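Local coordinates for N-acetylcysteine deacetylase (Bacillus subtilis, PDB 1YSJ), which probably deacetylates N-acetylcysteine to cysteine and acetate, as a dinuclear metal hydrolase of the M20 peptidase family, at residues 177-182 against 322-327; 326-331 against 389-394; 332-337 against 396-401; 340-345 against 362-367. The protein carries 1 engineered substitution. One frame throughout, in Å; residues are numbered along the deposited sequence.

Contact 1 (177-182 against 322-327). With NI (nickel (II) ion), chain C.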
loop_
_atom_site.group_PDB
_atom_site.type_symbol
_atom_site.label_atom_id
_atom_site.label_comp_id
_atom_site.label_asym_id
_atom_site.label_seq_id
_atom_site.Cartn_x
_atom_site.Cartn_y
_atom_site.Cartn_z
ATOM N N ALA A 177 -7.499 -45.778 0.085
ATOM C CA ALA A 177 -8.218 -44.762 0.852
ATOM C C ALA A 177 -7.324 -44.115 1.890
ATOM O O ALA A 177 -6.382 -44.735 2.373
ATOM C CB ALA A 177 -9.431 -45.372 1.521
ATOM N N ILE A 178 -7.634 -42.867 2.232
ATOM C CA ILE A 178 -6.890 -42.128 3.250
ATOM C C ILE A 178 -7.819 -41.465 4.270
ATOM O O ILE A 178 -8.856 -40.887 3.920
ATOM C CB ILE A 178 -5.908 -41.087 2.630
ATOM C CG1 ILE A 178 -5.017 -40.475 3.725
ATOM C CG2 ILE A 178 -6.668 -40.012 1.814
ATOM C CD1 ILE A 178 -3.691 -39.941 3.236
ATOM N N PHE A 179 -7.429 -41.548 5.537
ATOM C CA PHE A 179 -8.255 -41.032 6.614
ATOM C C PHE A 179 -7.457 -40.128 7.542
ATOM O O PHE A 179 -6.257 -40.323 7.742
ATOM C CB PHE A 179 -8.915 -42.188 7.368
ATOM C CG PHE A 179 -9.651 -43.135 6.468
ATOM C CD1 PHE A 179 -9.046 -44.311 6.027
ATOM C CD2 PHE A 179 -10.933 -42.835 6.024
ATOM C CE1 PHE A 179 -9.721 -45.183 5.173
ATOM C CE2 PHE A 179 -11.616 -43.700 5.168
ATOM C CZ PHE A 179 -11.010 -44.873 4.744
ATOM N N GLY A 180 -8.137 -39.128 8.091
ATOM C CA GLY A 180 -7.492 -38.146 8.943
ATOM C C GLY A 180 -8.467 -37.495 9.895
ATOM O O GLY A 180 -9.679 -37.680 9.793
HETATM N N MSE A 181 -7.927 -36.738 10.837
HETATM C CA MSE A 181 -8.749 -36.019 11.778
HETATM C C MSE A 181 -8.210 -34.618 11.971
HETATM O O MSE A 181 -7.041 -34.339 11.688
HETATM C CB MSE A 181 -8.783 -36.744 13.127
HETATM C CG MSE A 181 -7.848 -36.160 14.179
HETATM SE SE MSE A 181 -7.675 -37.255 15.761
HETATM C CE MSE A 181 -6.157 -38.262 15.225
ATOM N N HIS A 182 -9.079 -33.738 12.450
ATOM C CA HIS A 182 -8.617 -32.554 13.131
ATOM C C HIS A 182 -9.403 -32.386 14.421
ATOM O O HIS A 182 -10.626 -32.550 14.438
ATOM C CB HIS A 182 -8.726 -31.307 12.263
ATOM C CG HIS A 182 -7.726 -30.255 12.624
ATOM N ND1 HIS A 182 -7.811 -29.513 13.783
ATOM C CD2 HIS A 182 -6.600 -29.845 11.994
ATOM C CE1 HIS A 182 -6.785 -28.684 13.848
ATOM N NE2 HIS A 182 -6.035 -28.865 12.775
ATOM N N GLY A 322 -18.386 -40.247 0.180
ATOM C CA GLY A 322 -19.568 -40.851 0.791
ATOM C C GLY A 322 -19.570 -42.367 0.936
ATOM O O GLY A 322 -20.436 -42.917 1.616
ATOM N N THR A 323 -18.616 -43.053 0.307
ATOM C CA THR A 323 -18.521 -44.512 0.445
ATOM C C THR A 323 -18.020 -44.926 1.833
ATOM O O THR A 323 -18.197 -46.075 2.241
ATOM C CB THR A 323 -17.611 -45.171 -0.629
ATOM O OG1 THR A 323 -16.257 -44.734 -0.453
ATOM C CG2 THR A 323 -18.086 -44.844 -2.043
ATOM N N PHE A 324 -17.409 -43.982 2.548
ATOM C CA PHE A 324 -16.843 -44.244 3.874
ATOM C C PHE A 324 -17.707 -43.696 5.001
ATOM O O PHE A 324 -17.399 -43.893 6.183
ATOM C CB PHE A 324 -15.422 -43.687 3.973
ATOM C CG PHE A 324 -14.518 -44.178 2.889
ATOM C CD1 PHE A 324 -14.009 -43.294 1.943
ATOM C CD2 PHE A 324 -14.205 -45.537 2.790
ATOM C CE1 PHE A 324 -13.185 -43.750 0.922
ATOM C CE2 PHE A 324 -13.385 -46.006 1.770
ATOM C CZ PHE A 324 -12.874 -45.113 0.831
ATOM N N LEU A 325 -18.792 -43.024 4.622
ATOM C CA LEU A 325 -19.704 -42.402 5.576
ATOM C C LEU A 325 -20.259 -43.420 6.573
ATOM O O LEU A 325 -20.206 -43.201 7.784
ATOM C CB LEU A 325 -20.838 -41.689 4.830
ATOM C CG LEU A 325 -21.819 -40.819 5.617
ATOM C CD1 LEU A 325 -21.115 -39.622 6.234
ATOM C CD2 LEU A 325 -22.945 -40.368 4.699
ATOM N N ASN A 326 -20.777 -44.531 6.052
ATOM C CA ASN A 326 -21.300 -45.615 6.881
ATOM C C ASN A 326 -20.259 -46.165 7.853
ATOM O O ASN A 326 -20.549 -46.355 9.034
ATOM C CB ASN A 326 -21.868 -46.740 6.007
ATOM C CG ASN A 326 -23.231 -46.399 5.401
ATOM O OD1 ASN A 326 -23.906 -47.273 4.859
ATOM N ND2 ASN A 326 -23.637 -45.133 5.489
ATOM N N ALA A 327 -19.049 -46.405 7.345
ATOM C CA ALA A 327 -17.921 -46.877 8.148
ATOM C C ALA A 327 -17.542 -45.893 9.254
ATOM O O ALA A 327 -17.262 -46.303 10.385
ATOM C CB ALA A 327 -16.716 -47.166 7.258
HETATM NI NI NI C . -4.016 -28.090 12.389
HETATM O O HOH W 1 -4.117 -26.871 10.958
HETATM O O HOH W 2 -3.905 -29.551 10.649
#

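Contact 2 (326-331 against 389-394)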
loop_
_atom_site.group_PDB
_atom_site.type_symbol
_atom_site.label_atom_id
_atom_site.label_comp_id
_atom_site.label_asym_id
_atom_site.label_seq_id
_atom_site.Cartn_x
_atom_site.Cartn_y
_atom_site.Cartn_z
ATOM N N ASN A 326 -20.777 -44.531 6.052
ATOM C CA ASN A 326 -21.300 -45.615 6.881
ATOM C C ASN A 326 -20.259 -46.165 7.853
ATOM O O ASN A 326 -20.549 -46.355 9.034
ATOM C CB ASN A 326 -21.868 -46.740 6.007
ATOM C CG ASN A 326 -23.231 -46.399 5.401
ATOM O OD1 ASN A 326 -23.906 -47.273 4.859
ATOM N ND2 ASN A 326 -23.637 -45.133 5.489
ATOM N N ALA A 327 -19.049 -46.405 7.345
ATOM C CA ALA A 327 -17.921 -46.877 8.148
ATOM C C ALA A 327 -17.542 -45.893 9.254
ATOM O O ALA A 327 -17.262 -46.303 10.385
ATOM C CB ALA A 327 -16.716 -47.166 7.258
ATOM N N ALA A 328 -17.532 -44.602 8.920
ATOM C CA ALA A 328 -17.200 -43.544 9.876
ATOM C C ALA A 328 -18.197 -43.490 11.026
ATOM O O ALA A 328 -17.824 -43.180 12.156
ATOM C CB ALA A 328 -17.114 -42.197 9.179
ATOM N N SER A 329 -19.457 -43.805 10.727
ATOM C CA SER A 329 -20.531 -43.821 11.718
ATOM C C SER A 329 -20.507 -45.075 12.591
ATOM O O SER A 329 -20.668 -44.984 13.809
ATOM C CB SER A 329 -21.900 -43.700 11.036
ATOM O OG SER A 329 -22.015 -42.482 10.324
ATOM N N GLU A 330 -20.320 -46.240 11.968
ATOM C CA GLU A 330 -20.341 -47.504 12.704
ATOM C C GLU A 330 -19.108 -47.727 13.582
ATOM O O GLU A 330 -19.174 -48.475 14.560
ATOM C CB GLU A 330 -20.608 -48.704 11.781
ATOM C CG GLU A 330 -19.582 -48.960 10.676
ATOM C CD GLU A 330 -20.001 -50.102 9.745
ATOM O OE1 GLU A 330 -20.341 -49.828 8.572
ATOM O OE2 GLU A 330 -20.002 -51.272 10.191
ATOM N N ALA A 331 -18.000 -47.067 13.252
ATOM C CA ALA A 331 -16.796 -47.122 14.086
ATOM C C ALA A 331 -17.038 -46.471 15.447
ATOM O O ALA A 331 -16.607 -46.994 16.476
ATOM C CB ALA A 331 -15.612 -46.475 13.376
ATOM N N SER A 389 -7.649 -42.658 19.257
ATOM C CA SER A 389 -6.810 -43.821 18.960
ATOM C C SER A 389 -7.674 -45.045 18.670
ATOM O O SER A 389 -7.433 -45.767 17.695
ATOM C CB SER A 389 -5.804 -44.095 20.084
ATOM O OG SER A 389 -6.444 -44.184 21.342
ATOM N N GLN A 390 -8.696 -45.240 19.505
ATOM C CA GLN A 390 -9.659 -46.331 19.352
ATOM C C GLN A 390 -10.519 -46.178 18.098
ATOM O O GLN A 390 -10.788 -47.164 17.402
ATOM C CB GLN A 390 -10.569 -46.427 20.581
ATOM C CG GLN A 390 -9.869 -46.764 21.890
ATOM C CD GLN A 390 -10.846 -47.035 23.031
ATOM O OE1 GLN A 390 -10.514 -47.732 23.994
ATOM N NE2 GLN A 390 -12.058 -46.495 22.924
ATOM N N TYR A 391 -10.948 -44.948 17.820
ATOM C CA TYR A 391 -11.802 -44.667 16.668
ATOM C C TYR A 391 -11.164 -45.072 15.340
ATOM O O TYR A 391 -11.793 -45.749 14.524
ATOM C CB TYR A 391 -12.190 -43.185 16.620
ATOM C CG TYR A 391 -13.081 -42.840 15.449
ATOM C CD1 TYR A 391 -14.439 -43.161 15.467
ATOM C CD2 TYR A 391 -12.561 -42.210 14.313
ATOM C CE1 TYR A 391 -15.264 -42.857 14.386
ATOM C CE2 TYR A 391 -13.376 -41.898 13.230
ATOM C CZ TYR A 391 -14.728 -42.225 13.274
ATOM O OH TYR A 391 -15.546 -41.923 12.212
ATOM N N PHE A 392 -9.921 -44.647 15.130
ATOM C CA PHE A 392 -9.217 -44.911 13.884
ATOM C C PHE A 392 -8.755 -46.359 13.763
ATOM O O PHE A 392 -8.603 -46.871 12.653
ATOM C CB PHE A 392 -8.056 -43.931 13.699
ATOM C CG PHE A 392 -8.489 -42.587 13.194
ATOM C CD1 PHE A 392 -8.828 -41.568 14.082
ATOM C CD2 PHE A 392 -8.585 -42.345 11.829
ATOM C CE1 PHE A 392 -9.245 -40.328 13.614
ATOM C CE2 PHE A 392 -8.998 -41.096 11.346
ATOM C CZ PHE A 392 -9.329 -40.092 12.235
ATOM N N ALA A 393 -8.542 -47.015 14.902
ATOM C CA ALA A 393 -8.257 -48.447 14.919
ATOM C C ALA A 393 -9.483 -49.241 14.467
ATOM O O ALA A 393 -9.363 -50.187 13.685
ATOM C CB ALA A 393 -7.805 -48.889 16.301
ATOM N N GLU A 394 -10.661 -48.844 14.943
ATOM C CA GLU A 394 -11.891 -49.539 14.580
ATOM C C GLU A 394 -12.321 -49.203 13.155
ATOM O O GLU A 394 -12.796 -50.077 12.426
ATOM C CB GLU A 394 -13.011 -49.234 15.577
ATOM C CG GLU A 394 -14.113 -50.287 15.610
ATOM C CD GLU A 394 -13.624 -51.666 16.060
ATOM O OE1 GLU A 394 -12.738 -51.745 16.945
ATOM O OE2 GLU A 394 -14.142 -52.674 15.530
#

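Contact 3 (332-337 against 396-401)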
loop_
_atom_site.group_PDB
_atom_site.type_symbol
_atom_site.label_atom_id
_atom_site.label_comp_id
_atom_site.label_asym_id
_atom_site.label_seq_id
_atom_site.Cartn_x
_atom_site.Cartn_y
_atom_site.Cartn_z
ATOM N N ALA A 332 -17.737 -45.338 15.443
ATOM C CA ALA A 332 -18.105 -44.647 16.676
ATOM C C ALA A 332 -19.179 -45.421 17.429
ATOM O O ALA A 332 -19.153 -45.483 18.658
ATOM C CB ALA A 332 -18.579 -43.237 16.376
ATOM N N ALA A 333 -20.114 -46.008 16.682
ATOM C CA ALA A 333 -21.214 -46.783 17.252
ATOM C C ALA A 333 -20.716 -48.020 18.000
ATOM O O ALA A 333 -21.157 -48.284 19.116
ATOM C CB ALA A 333 -22.208 -47.175 16.166
ATOM N N ARG A 334 -19.792 -48.759 17.382
ATOM C CA ARG A 334 -19.175 -49.949 17.986
ATOM C C ARG A 334 -18.473 -49.673 19.315
ATOM O O ARG A 334 -18.439 -50.536 20.198
ATOM C CB ARG A 334 -18.167 -50.580 17.026
ATOM C CG ARG A 334 -18.763 -51.515 15.995
ATOM C CD ARG A 334 -17.658 -52.302 15.319
ATOM N NE ARG A 334 -18.117 -52.991 14.113
ATOM C CZ ARG A 334 -17.323 -53.664 13.284
ATOM N NH1 ARG A 334 -16.016 -53.746 13.519
ATOM N NH2 ARG A 334 -17.836 -54.255 12.213
ATOM N N LEU A 335 -17.911 -48.475 19.448
ATOM C CA LEU A 335 -17.157 -48.104 20.644
ATOM C C LEU A 335 -17.976 -47.272 21.638
ATOM O O LEU A 335 -17.464 -46.847 22.679
ATOM C CB LEU A 335 -15.869 -47.374 20.249
ATOM C CG LEU A 335 -14.967 -48.113 19.251
ATOM C CD1 LEU A 335 -13.984 -47.160 18.609
ATOM C CD2 LEU A 335 -14.242 -49.291 19.898
ATOM N N GLY A 336 -19.248 -47.054 21.316
ATOM C CA GLY A 336 -20.133 -46.266 22.167
ATOM C C GLY A 336 -19.816 -44.781 22.174
ATOM O O GLY A 336 -20.107 -44.079 23.143
ATOM N N TYR A 337 -19.214 -44.301 21.093
ATOM C CA TYR A 337 -18.973 -42.873 20.921
ATOM C C TYR A 337 -20.094 -42.267 20.086
ATOM O O TYR A 337 -20.872 -42.992 19.458
ATOM C CB TYR A 337 -17.600 -42.614 20.282
ATOM C CG TYR A 337 -16.431 -43.058 21.136
ATOM C CD1 TYR A 337 -15.323 -43.689 20.561
ATOM C CD2 TYR A 337 -16.435 -42.858 22.522
ATOM C CE1 TYR A 337 -14.242 -44.107 21.344
ATOM C CE2 TYR A 337 -15.368 -43.272 23.314
ATOM C CZ TYR A 337 -14.275 -43.895 22.721
ATOM O OH TYR A 337 -13.216 -44.298 23.505
ATOM N N ALA A 396 -10.265 -48.412 10.666
ATOM C CA ALA A 396 -9.348 -49.163 9.800
ATOM C C ALA A 396 -9.821 -50.596 9.546
ATOM O O ALA A 396 -9.828 -51.055 8.400
ATOM C CB ALA A 396 -7.946 -49.163 10.384
ATOM N N VAL A 397 -10.219 -51.286 10.617
ATOM C CA VAL A 397 -10.739 -52.653 10.531
ATOM C C VAL A 397 -12.023 -52.715 9.690
ATOM O O VAL A 397 -12.175 -53.599 8.840
ATOM C CB VAL A 397 -10.982 -53.263 11.940
ATOM C CG1 VAL A 397 -11.669 -54.625 11.846
ATOM C CG2 VAL A 397 -9.668 -53.380 12.709
ATOM N N ILE A 398 -12.930 -51.767 9.927
ATOM C CA ILE A 398 -14.212 -51.710 9.224
ATOM C C ILE A 398 -14.049 -51.379 7.741
ATOM O O ILE A 398 -14.676 -52.018 6.890
ATOM C CB ILE A 398 -15.195 -50.719 9.894
ATOM C CG1 ILE A 398 -15.625 -51.243 11.265
ATOM C CG2 ILE A 398 -16.426 -50.494 9.018
ATOM C CD1 ILE A 398 -16.274 -50.205 12.156
ATOM N N VAL A 399 -13.211 -50.389 7.436
ATOM C CA VAL A 399 -12.958 -50.000 6.047
ATOM C C VAL A 399 -12.380 -51.167 5.243
ATOM O O VAL A 399 -12.881 -51.482 4.164
ATOM C CB VAL A 399 -12.059 -48.741 5.936
ATOM C CG1 VAL A 399 -11.652 -48.484 4.482
ATOM C CG2 VAL A 399 -12.783 -47.534 6.484
ATOM N N LEU A 400 -11.359 -51.822 5.790
ATOM C CA LEU A 400 -10.700 -52.943 5.114
ATOM C C LEU A 400 -11.608 -54.162 4.897
ATOM O O LEU A 400 -11.340 -54.985 4.020
ATOM C CB LEU A 400 -9.407 -53.343 5.840
ATOM C CG LEU A 400 -8.209 -52.385 5.748
ATOM C CD1 LEU A 400 -7.098 -52.815 6.701
ATOM C CD2 LEU A 400 -7.675 -52.262 4.321
ATOM N N GLU A 401 -12.673 -54.268 5.694
ATOM C CA GLU A 401 -13.689 -55.309 5.515
ATOM C C GLU A 401 -14.494 -55.101 4.233
ATOM O O GLU A 401 -14.853 -56.064 3.559
ATOM C CB GLU A 401 -14.654 -55.345 6.705
ATOM C CG GLU A 401 -14.136 -56.071 7.945
ATOM C CD GLU A 401 -15.025 -55.867 9.174
ATOM O OE1 GLU A 401 -16.092 -55.218 9.059
ATOM O OE2 GLU A 401 -14.653 -56.360 10.262
#

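Contact 4 (340-345 against 362-367)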
loop_
_atom_site.group_PDB
_atom_site.type_symbol
_atom_site.label_atom_id
_atom_site.label_comp_id
_atom_site.label_asym_id
_atom_site.label_seq_id
_atom_site.Cartn_x
_atom_site.Cartn_y
_atom_site.Cartn_z
ATOM N N VAL A 340 -21.879 -36.380 15.259
ATOM C CA VAL A 340 -22.729 -35.249 14.892
ATOM C C VAL A 340 -22.461 -34.892 13.432
ATOM O O VAL A 340 -21.443 -35.305 12.865
ATOM C CB VAL A 340 -22.500 -34.008 15.804
ATOM C CG1 VAL A 340 -22.937 -34.299 17.241
ATOM C CG2 VAL A 340 -21.049 -33.538 15.753
ATOM N N HIS A 341 -23.381 -34.145 12.825
ATOM C CA HIS A 341 -23.187 -33.669 11.460
ATOM C C HIS A 341 -22.150 -32.552 11.446
ATOM O O HIS A 341 -22.363 -31.486 12.031
ATOM C CB HIS A 341 -24.507 -33.198 10.840
ATOM C CG HIS A 341 -24.400 -32.871 9.382
ATOM N ND1 HIS A 341 -24.205 -33.835 8.415
ATOM C CD2 HIS A 341 -24.453 -31.686 8.727
ATOM C CE1 HIS A 341 -24.147 -33.258 7.228
ATOM N NE2 HIS A 341 -24.295 -31.955 7.389
ATOM N N ALA A 342 -21.028 -32.816 10.779
ATOM C CA ALA A 342 -19.880 -31.912 10.786
ATOM C C ALA A 342 -20.191 -30.532 10.207
ATOM O O ALA A 342 -20.730 -30.415 9.107
ATOM C CB ALA A 342 -18.697 -32.544 10.061
ATOM N N GLU A 343 -19.856 -29.493 10.967
ATOM C CA GLU A 343 -19.951 -28.120 10.488
ATOM C C GLU A 343 -18.728 -27.796 9.640
ATOM O O GLU A 343 -17.618 -28.252 9.935
ATOM C CB GLU A 343 -20.046 -27.149 11.664
ATOM C CG GLU A 343 -21.379 -27.207 12.415
ATOM C CD GLU A 343 -21.401 -26.350 13.674
ATOM O OE1 GLU A 343 -22.508 -26.116 14.206
ATOM O OE2 GLU A 343 -20.320 -25.911 14.135
ATOM N N GLN A 344 -18.931 -27.012 8.586
ATOM C CA GLN A 344 -17.834 -26.631 7.700
ATOM C C GLN A 344 -16.857 -25.656 8.361
ATOM O O GLN A 344 -17.229 -24.895 9.256
ATOM C CB GLN A 344 -18.365 -26.061 6.384
ATOM C CG GLN A 344 -18.881 -27.126 5.420
ATOM C CD GLN A 344 -19.621 -26.544 4.217
ATOM O OE1 GLN A 344 -19.540 -27.077 3.112
ATOM N NE2 GLN A 344 -20.344 -25.451 4.431
ATOM N N SER A 345 -15.602 -25.705 7.926
ATOM C CA SER A 345 -14.578 -24.797 8.420
ATOM C C SER A 345 -14.063 -23.914 7.281
ATOM O O SER A 345 -13.849 -24.398 6.168
ATOM C CB SER A 345 -13.428 -25.582 9.061
ATOM O OG SER A 345 -12.493 -24.716 9.689
ATOM N N PHE A 362 -12.190 -37.244 6.217
ATOM C CA PHE A 362 -11.589 -36.418 7.251
ATOM C C PHE A 362 -12.655 -36.057 8.279
ATOM O O PHE A 362 -13.716 -35.540 7.924
ATOM C CB PHE A 362 -11.017 -35.155 6.603
ATOM C CG PHE A 362 -10.067 -34.380 7.478
ATOM C CD1 PHE A 362 -8.747 -34.795 7.634
ATOM C CD2 PHE A 362 -10.482 -33.211 8.108
ATOM C CE1 PHE A 362 -7.857 -34.065 8.427
ATOM C CE2 PHE A 362 -9.604 -32.472 8.904
ATOM C CZ PHE A 362 -8.291 -32.898 9.060
ATOM N N VAL A 363 -12.380 -36.326 9.551
ATOM C CA VAL A 363 -13.373 -36.093 10.608
ATOM C C VAL A 363 -12.937 -35.068 11.660
ATOM O O VAL A 363 -11.739 -34.842 11.865
ATOM C CB VAL A 363 -13.783 -37.411 11.322
ATOM C CG1 VAL A 363 -14.458 -38.362 10.353
ATOM C CG2 VAL A 363 -12.581 -38.078 11.999
ATOM N N TRP A 364 -13.923 -34.455 12.320
ATOM C CA TRP A 364 -13.666 -33.647 13.509
ATOM C C TRP A 364 -13.551 -34.560 14.723
ATOM O O TRP A 364 -14.396 -35.431 14.930
ATOM C CB TRP A 364 -14.787 -32.634 13.770
ATOM C CG TRP A 364 -15.033 -31.569 12.717
ATOM C CD1 TRP A 364 -16.252 -31.075 12.334
ATOM C CD2 TRP A 364 -14.054 -30.850 11.942
ATOM N NE1 TRP A 364 -16.096 -30.107 11.371
ATOM C CE2 TRP A 364 -14.761 -29.949 11.108
ATOM C CE3 TRP A 364 -12.656 -30.880 11.868
ATOM C CZ2 TRP A 364 -14.116 -29.085 10.215
ATOM C CZ3 TRP A 364 -12.014 -30.024 10.973
ATOM C CH2 TRP A 364 -12.748 -29.139 10.159
HETATM N N MSE A 365 -12.509 -34.357 15.524
HETATM C CA MSE A 365 -12.377 -35.053 16.797
HETATM C C MSE A 365 -12.691 -34.083 17.937
HETATM O O MSE A 365 -11.938 -33.137 18.178
HETATM C CB MSE A 365 -10.965 -35.630 16.942
HETATM C CG MSE A 365 -10.757 -36.568 18.142
HETATM SE SE MSE A 365 -11.943 -38.137 18.187
HETATM C CE MSE A 365 -11.558 -38.922 16.397
ATOM N N GLY A 366 -13.808 -34.311 18.625
ATOM C CA GLY A 366 -14.186 -33.489 19.774
ATOM C C GLY A 366 -13.114 -33.515 20.846
ATOM O O GLY A 366 -12.640 -34.587 21.225
ATOM N N THR A 367 -12.712 -32.340 21.322
ATOM C CA THR A 367 -11.657 -32.251 22.339
ATOM C C THR A 367 -11.993 -31.329 23.506
ATOM O O THR A 367 -11.152 -31.103 24.370
ATOM C CB THR A 367 -10.287 -31.824 21.743
ATOM O OG1 THR A 367 -10.453 -30.645 20.946
ATOM C CG2 THR A 367 -9.678 -32.945 20.897
#

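Contact 1 (177-182 against 322-327)
Phe179 turns the edge of its ring to the face of Phe324. The two planes stand at 85° and the centroids are 5.1 Å apart, which makes a T-shaped (edge-to-face) stack. The CE2 and CZ corner does the touching. Phe179 CE2 comes to 3.7 Å from Phe324 CG, and Phe179 CZ to 3.8 Å from Phe324 CD2. The far end of the same Phe324 ring meets a methyl group, with Ala177 CB 3.5 Å from Phe324 CZ. Ala177 and Phe179 are two residues apart on strand 175-184, so both side chains leave the strand on the side of Phe324. This strand is an inner one of the mixed sheet of the metal-binding domain, an alpha/beta fold. Phe324 stands just ahead of helix 325-334, which packs on that sheet. Its CG lies anti to the carbonyl carbon (chi1 -54°), and this brings the ring over the edge of Phe179. The opposite face of Phe324 is taken by Thr323 OG1, over the ring centre. That hydroxyl is hydrogen-bonded to Asp321. Further out, Val399 of helix 384-402 touches Phe179, and Pro359 and Ile403 touch Phe324. The strand runs on to His182, whose NE2 binds a nickel ion at 2.2 Å. Cys122, His124 and two waters complete that ion's ligands.

Contact 2 (326-331 against 389-394)
Tyr391 reaches from helix 384-402 to Ala328 and Ala331 on helix 325-334. The two helices lie side by side on one face of the mixed sheet of this alpha/beta domain. Their axes here pass 9.4 Å apart, with N-to-C directions at 132°. The closest backbone point is at Ala331 and Glu394, where a small side chain lets the helices approach. The polar part of the contact is one hydrogen bond, from Tyr391 OH to Ala328 O, 2.6 Å long. The hydroxyl comes from the flank of the carbonyl, at a C=O...O angle of 114°, tilted somewhat out of the carbonyl plane. Tyr391 CG is anti to the backbone N (chi1 -180°), which carries the ring across the gap between the helices. The bond gives this buried hydroxyl a partner and limits the swing of the ring. The CB of Glu394 points at helix 325-334, but its carboxylate bends off to form salt bridges with Arg334 and Arg141. The apolar part is made by methyl and ring carbons. Ala331 CB lies 3.8 Å from Tyr391 CE1 and 4.4 Å from Glu394 CB. Phe392, next to Tyr391 on its helix, faces the sheet and touches Val363 and Met365. At the end of the tyrosine, the Ala328 methyl sits beside the hydroxyl, with Ala328 CB 3.4 Å from Tyr391 OH.

Contact 3 (332-337 against 396-401)
Arg334 lays its guanidinium group over Ile398 and ends near Glu401. Its CB already points to helix 384-402. CG is anti to the carbonyl carbon (chi1 -84°), and the chain then runs extended to NE, which gives the reach needed to cross to the other helix. CD is the first atom to touch, 4.0 Å from Ile398 CD1. NE passes the same methyl. CZ lies 3.6 Å from Ile398 CG1, and NH1 is nearer still, 3.4 Å from that Ile398 CG1. The isoleucine therefore covers one face of the flat group, toward its rim. The edges are left for charge. NH2 makes a long salt bridge to Glu401, with 3.7 Å from Arg334 NH2 to Glu401 OE1. The guanidinium and carboxylate planes are 49° apart, so the pair is not a flat, two-pronged one. The stronger partner is Glu394, which forms a salt bridge with NH1. An alanine in place of Ile398 would remove the carbons under the guanidinium, and the group would probably be freer to turn and hold its two acidic partners less firmly. Just past Arg334, Gly336 takes positive phi and Tyr337 N bonds to Ala332 O. This is a Schellman motif, the C-cap of helix 325-334, which pairs with helix 384-402 on one face of the mixed sheet of the alpha/beta domain.

Contact 4 (340-345 against 362-367)
Trp364 lays the long edge of its indole against the Ala342 methyl, the Glu343 carbonyl and Ser345 CB. It belongs to strand 360-366, an inner strand of the mixed sheet of the metal-binding alpha/beta domain. Residues 342-345 are the loop that leaves the outermost strand 338-341. Strand 191-194 lies between the two strands, so the tryptophan makes the link through its side chain. Its CG is anti to the carbonyl carbon (chi1 -62°), and the pyrrole nitrogen is directed at the loop. Trp364 NE1 donates to Glu343 O over 2.8 Å, with an N-H...O angle of 157°. The acceptor lies almost in the ring plane, and the nitrogen lies in the carbonyl plane. The bond satisfies the buried indole N-H and fixes the rotation of the ring. Lys184 makes a cation-pi contact with the indole, and His182, a nickel ligand, touches it too. A leucine in place of Trp364 is likely to leave the Glu343 carbonyl without its donor and open a gap beside His182. Ser345 also bonds by its backbone to strand 197-211, so the loop is held from that side as well. Two small side chains meet the indole obliquely from opposite sides of its plane. Ala342 CB is 3.6 Å from Trp364 CD1, and Ser345 CB is 3.8 Å from Trp364 CZ2.

Overall arrangement
Contacts 2 and 3 belong to one helix pair, 325-334 with 384-402. Arg334 joins them through its salt bridge with Glu394, and their centres are about 3 Å apart. Contact 1 lies about 9 Å from contact 2, centre to centre, and joins the residue just before helix 325-334 to strand 175-184. Phe392, from segment 389-394, links the two by touching Phe179 and Met181. Contact 4 is about 12 Å from contact 1, centre to centre. They meet within the sheet, where His182 N lies 2.9 Å from Val363 O, a probable hydrogen bond. Contact 4 lies nearest the nickel site, with the Trp364 side chain about 8 Å from a nickel ion. Contact 1 reaches it only along the strand, through His182.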